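Local coordinates for protein dicer Related Helicase (Caenorhabditis elegans, PDB 6M6Q) that probably couples ATP hydrolysis to RNA binding as an RLR-family helicase linked to RNA interference, and is represented here by its N-terminal domain, at residues Asp145-Gly150 / Phe221-His226; Thr214-Glu219 / Leu266-Ala271. All blocks are in the same frame, centred on the assembly; numbering follows the deposited sequence.

Contact 1 of 2, residues Asp145-Gly150 / Phe221-His226; sequences DKELYG and FNKGNH
Glu147 and Lys223 reach toward each other tip to tip, and OE1 of Glu147 lies 2.6 Å from NZ of Lys223 in a salt bridge whose nitrogen sits above the carboxylate plane. With CG anti to the backbone N and a bend at chi2 (-80°), Glu147 holds its carboxylate between Lys223 and Asn225. The other oxygen, Glu147 OE2, accepts from Asn225 ND2 at 2.9 Å along a fairly straight N-H (154°), with carboxylate and amide turned almost parallel. The same ND2 also reaches Asp145 OD2 at 2.8 Å by a more bent bond (131°); here the planes are nearly perpendicular and the donor lies above the carboxylate. Two N-H groups let the amide donate to both acids at once, while the charge of Lys223 probably offsets part of their mutual repulsion. An alanine at Glu147 removes both carboxylate oxygens and would probably cost Lys223 its salt bridge and Asn225 ND2 one of its two acceptors. Asp145, just after helix 131-144, is the N-cap of helix 146-152: its OD2 takes Leu148 N through the anti lone pair at 2.8 Å, so two donors grip one oxygen. Leu148 sets CD2 3.5 Å from Asn225 O, while its CD1 meets the edge of the His226 ring at CD2, 3.8 Å away. Lys223 lays its aliphatic CG over the centre of one face of that imidazole, whose ND1 is bonded to Glu219 O.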
# COMPACT_ATOMS: atom_id res chain seq x y z
N ASP B 145 17.59 -14.22 -18.49
CA ASP B 145 17.67 -13.48 -19.78
C ASP B 145 18.49 -12.20 -19.56
O ASP B 145 18.03 -11.31 -18.78
CB ASP B 145 16.28 -13.16 -20.33
CG ASP B 145 16.27 -12.57 -21.72
OD1 ASP B 145 16.37 -13.34 -22.67
OD2 ASP B 145 16.14 -11.36 -21.83
N LYS B 146 19.65 -12.12 -20.22
CA LYS B 146 20.61 -10.99 -20.13
C LYS B 146 19.93 -9.71 -20.65
O LYS B 146 20.16 -8.65 -20.06
CB LYS B 146 21.87 -11.30 -20.94
CG LYS B 146 22.54 -12.63 -20.61
CD LYS B 146 23.63 -12.50 -19.58
CE LYS B 146 24.11 -13.84 -19.06
NZ LYS B 146 24.96 -14.53 -20.05
N GLU B 147 19.15 -9.82 -21.74
CA GLU B 147 18.49 -8.66 -22.41
C GLU B 147 17.48 -8.03 -21.45
O GLU B 147 17.46 -6.80 -21.35
CB GLU B 147 17.77 -9.09 -23.70
CG GLU B 147 17.42 -7.94 -24.63
CD GLU B 147 16.18 -7.14 -24.27
OE1 GLU B 147 16.06 -6.00 -24.76
OE2 GLU B 147 15.33 -7.65 -23.55
N LEU B 148 16.68 -8.86 -20.78
CA LEU B 148 15.65 -8.41 -19.81
C LEU B 148 16.35 -7.78 -18.61
O LEU B 148 15.94 -6.67 -18.22
CB LEU B 148 14.77 -9.61 -19.43
CG LEU B 148 13.49 -9.31 -18.63
CD1 LEU B 148 12.61 -8.26 -19.32
CD2 LEU B 148 12.70 -10.59 -18.41
N TYR B 149 17.44 -8.39 -18.13
CA TYR B 149 18.32 -7.80 -17.08
C TYR B 149 18.71 -6.40 -17.51
O TYR B 149 18.42 -5.45 -16.77
CB TYR B 149 19.56 -8.67 -16.82
CG TYR B 149 20.64 -8.02 -15.99
CD1 TYR B 149 21.78 -7.49 -16.59
CD2 TYR B 149 20.57 -7.99 -14.60
CE1 TYR B 149 22.79 -6.91 -15.84
CE2 TYR B 149 21.58 -7.41 -13.84
CZ TYR B 149 22.70 -6.88 -14.47
OH TYR B 149 23.71 -6.33 -13.74
N GLY B 150 19.24 -6.28 -18.72
CA GLY B 150 19.66 -4.99 -19.30
C GLY B 150 18.53 -3.98 -19.33
O GLY B 150 18.75 -2.83 -18.91
N PHE B 221 2.96 -6.40 -26.40
CA PHE B 221 2.44 -7.59 -27.13
C PHE B 221 3.56 -8.35 -27.87
O PHE B 221 3.43 -9.56 -28.01
CB PHE B 221 1.32 -7.21 -28.10
CG PHE B 221 0.10 -6.63 -27.44
CD1 PHE B 221 -0.83 -7.44 -26.81
CD2 PHE B 221 -0.12 -5.26 -27.45
CE1 PHE B 221 -1.94 -6.88 -26.20
CE2 PHE B 221 -1.24 -4.70 -26.84
CZ PHE B 221 -2.14 -5.51 -26.21
N ASN B 222 4.56 -7.68 -28.42
CA ASN B 222 5.44 -8.31 -29.43
C ASN B 222 6.84 -8.55 -28.87
O ASN B 222 7.58 -9.35 -29.48
CB ASN B 222 5.43 -7.54 -30.75
CG ASN B 222 4.07 -7.63 -31.43
OD1 ASN B 222 3.53 -6.63 -31.89
ND2 ASN B 222 3.49 -8.82 -31.41
N LYS B 223 7.21 -7.95 -27.73
CA LYS B 223 8.50 -8.27 -27.06
C LYS B 223 8.35 -9.58 -26.29
O LYS B 223 7.53 -9.64 -25.37
CB LYS B 223 8.97 -7.15 -26.13
CG LYS B 223 10.42 -7.26 -25.69
CD LYS B 223 11.38 -6.58 -26.65
CE LYS B 223 12.83 -6.98 -26.42
NZ LYS B 223 13.54 -6.00 -25.57
N GLY B 224 9.11 -10.60 -26.70
CA GLY B 224 8.98 -12.00 -26.24
C GLY B 224 9.26 -12.17 -24.75
O GLY B 224 8.64 -13.05 -24.16
N ASN B 225 10.20 -11.41 -24.17
CA ASN B 225 10.58 -11.57 -22.74
C ASN B 225 9.72 -10.64 -21.86
O ASN B 225 9.95 -10.62 -20.65
CB ASN B 225 12.09 -11.42 -22.51
CG ASN B 225 12.72 -10.18 -23.12
OD1 ASN B 225 12.04 -9.18 -23.37
ND2 ASN B 225 14.03 -10.22 -23.31
N HIS B 226 8.74 -9.95 -22.43
CA HIS B 226 7.70 -9.19 -21.68
C HIS B 226 6.40 -10.00 -21.63
O HIS B 226 5.31 -9.40 -21.43
CB HIS B 226 7.48 -7.82 -22.31
CG HIS B 226 8.66 -6.92 -22.20
ND1 HIS B 226 8.61 -5.62 -22.63
CD2 HIS B 226 9.88 -7.10 -21.65
CE1 HIS B 226 9.76 -5.04 -22.41
NE2 HIS B 226 10.56 -5.92 -21.80

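Contact 2 of 2, residues Thr214-Glu219 / Leu266-Ala271; sequences TILAFE and LTMFLA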
# COMPACT_ATOMS: atom_id res chain seq x y z
N THR B 214 2.91 3.36 -30.43
CA THR B 214 3.62 2.35 -31.25
C THR B 214 4.63 1.60 -30.36
O THR B 214 4.62 0.36 -30.38
CB THR B 214 4.26 2.99 -32.48
OG1 THR B 214 3.21 3.48 -33.32
CG2 THR B 214 5.13 2.04 -33.26
N ILE B 215 5.39 2.32 -29.53
CA ILE B 215 6.38 1.70 -28.59
C ILE B 215 5.60 0.86 -27.56
O ILE B 215 5.98 -0.30 -27.36
CB ILE B 215 7.30 2.77 -27.93
CG1 ILE B 215 8.32 3.32 -28.94
CG2 ILE B 215 8.00 2.22 -26.69
CD1 ILE B 215 8.72 4.77 -28.69
N LEU B 216 4.49 1.39 -27.02
CA LEU B 216 3.68 0.69 -25.98
C LEU B 216 3.14 -0.62 -26.54
O LEU B 216 3.31 -1.63 -25.87
CB LEU B 216 2.54 1.59 -25.49
CG LEU B 216 2.96 2.71 -24.55
CD1 LEU B 216 1.78 3.59 -24.18
CD2 LEU B 216 3.62 2.14 -23.30
N ALA B 217 2.56 -0.60 -27.75
CA ALA B 217 1.96 -1.77 -28.43
C ALA B 217 3.01 -2.88 -28.59
O ALA B 217 2.69 -4.06 -28.33
CB ALA B 217 1.39 -1.38 -29.76
N PHE B 218 4.23 -2.51 -28.95
CA PHE B 218 5.31 -3.48 -29.26
C PHE B 218 5.84 -4.11 -27.96
O PHE B 218 6.00 -5.36 -27.93
CB PHE B 218 6.44 -2.82 -30.05
CG PHE B 218 7.62 -3.72 -30.24
CD1 PHE B 218 7.56 -4.79 -31.12
CD2 PHE B 218 8.74 -3.59 -29.43
CE1 PHE B 218 8.62 -5.69 -31.22
CE2 PHE B 218 9.80 -4.47 -29.55
CZ PHE B 218 9.74 -5.51 -30.44
N GLU B 219 6.16 -3.28 -26.96
CA GLU B 219 6.81 -3.72 -25.69
C GLU B 219 5.79 -4.52 -24.86
O GLU B 219 6.24 -5.42 -24.12
CB GLU B 219 7.35 -2.55 -24.87
CG GLU B 219 8.38 -1.69 -25.60
CD GLU B 219 9.74 -2.32 -25.82
OE1 GLU B 219 9.80 -3.48 -26.26
OE2 GLU B 219 10.76 -1.62 -25.60
N LEU B 266 1.62 -3.08 -15.99
CA LEU B 266 2.97 -2.74 -15.49
C LEU B 266 3.94 -2.59 -16.66
O LEU B 266 4.80 -1.66 -16.61
CB LEU B 266 3.44 -3.82 -14.50
CG LEU B 266 2.61 -3.94 -13.23
CD1 LEU B 266 3.28 -4.87 -12.24
CD2 LEU B 266 2.35 -2.58 -12.60
N THR B 267 3.77 -3.40 -17.71
CA THR B 267 4.67 -3.43 -18.88
C THR B 267 4.52 -2.13 -19.67
O THR B 267 5.51 -1.70 -20.25
CB THR B 267 4.44 -4.69 -19.72
OG1 THR B 267 4.70 -5.80 -18.86
CG2 THR B 267 5.33 -4.78 -20.93
N MET B 268 3.36 -1.47 -19.58
CA MET B 268 3.13 -0.13 -20.20
C MET B 268 4.01 0.93 -19.51
O MET B 268 4.67 1.69 -20.22
CB MET B 268 1.67 0.32 -20.11
CG MET B 268 0.78 -0.35 -21.09
SD MET B 268 -0.89 0.28 -20.94
CE MET B 268 -0.86 1.62 -22.11
N PHE B 269 4.00 0.98 -18.18
CA PHE B 269 4.82 1.93 -17.38
C PHE B 269 6.31 1.60 -17.56
O PHE B 269 7.10 2.54 -17.60
CB PHE B 269 4.40 1.92 -15.92
CG PHE B 269 3.11 2.64 -15.66
CD1 PHE B 269 1.90 1.99 -15.81
CD2 PHE B 269 3.10 4.00 -15.36
CE1 PHE B 269 0.70 2.66 -15.61
CE2 PHE B 269 1.91 4.67 -15.17
CZ PHE B 269 0.71 4.00 -15.29
N LEU B 270 6.64 0.32 -17.71
CA LEU B 270 8.02 -0.16 -17.99
C LEU B 270 8.48 0.41 -19.32
O LEU B 270 9.59 0.93 -19.37
CB LEU B 270 8.04 -1.70 -18.00
CG LEU B 270 9.41 -2.37 -18.01
CD1 LEU B 270 10.05 -2.30 -16.65
CD2 LEU B 270 9.32 -3.83 -18.42
N ALA B 271 7.63 0.37 -20.34
CA ALA B 271 7.96 0.68 -21.75
C ALA B 271 8.18 2.19 -21.93
O ALA B 271 8.80 2.54 -22.92
CB ALA B 271 6.86 0.19 -22.65
O HOH W 1 10.45 0.78 -24.16
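The short segments 214-219 and 266-271 run obliquely antiparallel, their axes approaching to 9.1 Å with 128° between their N-to-C directions. This is helix-on-helix packing within an all-helical domain, joining helix 210-221 to helix 262-271. Where Glu219 faces Ala271, the small alanine leaves room for the glutamate stem: its methyl CB lies 3.6 Å from Glu219 CB and also touches Glu219 CG. Beside it, Leu216 divides its two methyls between separate tasks. CD2 packs 3.8 Å from Ala271 CB and also lies over the backbone at Met268 O, whereas CD1 touches the Met268 methyl CE at 3.9 Å, the two side chains crossing at about a right angle. The Met268 chain is extended at CG and bends at its last torsion (91°), which brings CE to the leucine; Met200 of helix 196-204 touches both side chains and extends the apolar layer. Nearer the end of helix 210-221, Thr267 presents its methyl to that helix, CG2, anti to its backbone N, lying 3.4 Å from Glu219 O, while its hydroxyl OG1 bonds back to His263 O within its own helix. A branched residue thus offers carbon to the neighbour and settles its polar atom at home. Glu219, bent at chi2 (-72°), carries its carboxylate past the alanine to a water that donates to Glu219 OE2 at 2.8 Å and to Ala271 O at 2.7 Å.

Overall arrangement
From the N terminus, the chain first passes through 145-150, at the start of helix 146-152, then 214-219, 221-226 and finally 266-271. Contact 1 closes a mostly helical loop of 70 residues, and contact 2 closes one of 46 that includes the unmodelled residues 240-257. Their segments alternate, so the two loops cross. Helix 210-221 and the loop after it serve both contacts: the helix packs on helix 262-271, and the loop reaches helix 146-152. With centres 12 Å apart, the contacts meet directly. Lys223 N probably bonds to Phe218 O, and the His226 ring packs near Thr267 and Leu270, so the segment 221-226 connects helix 146-152 to the packed pair 210-221 and 262-271.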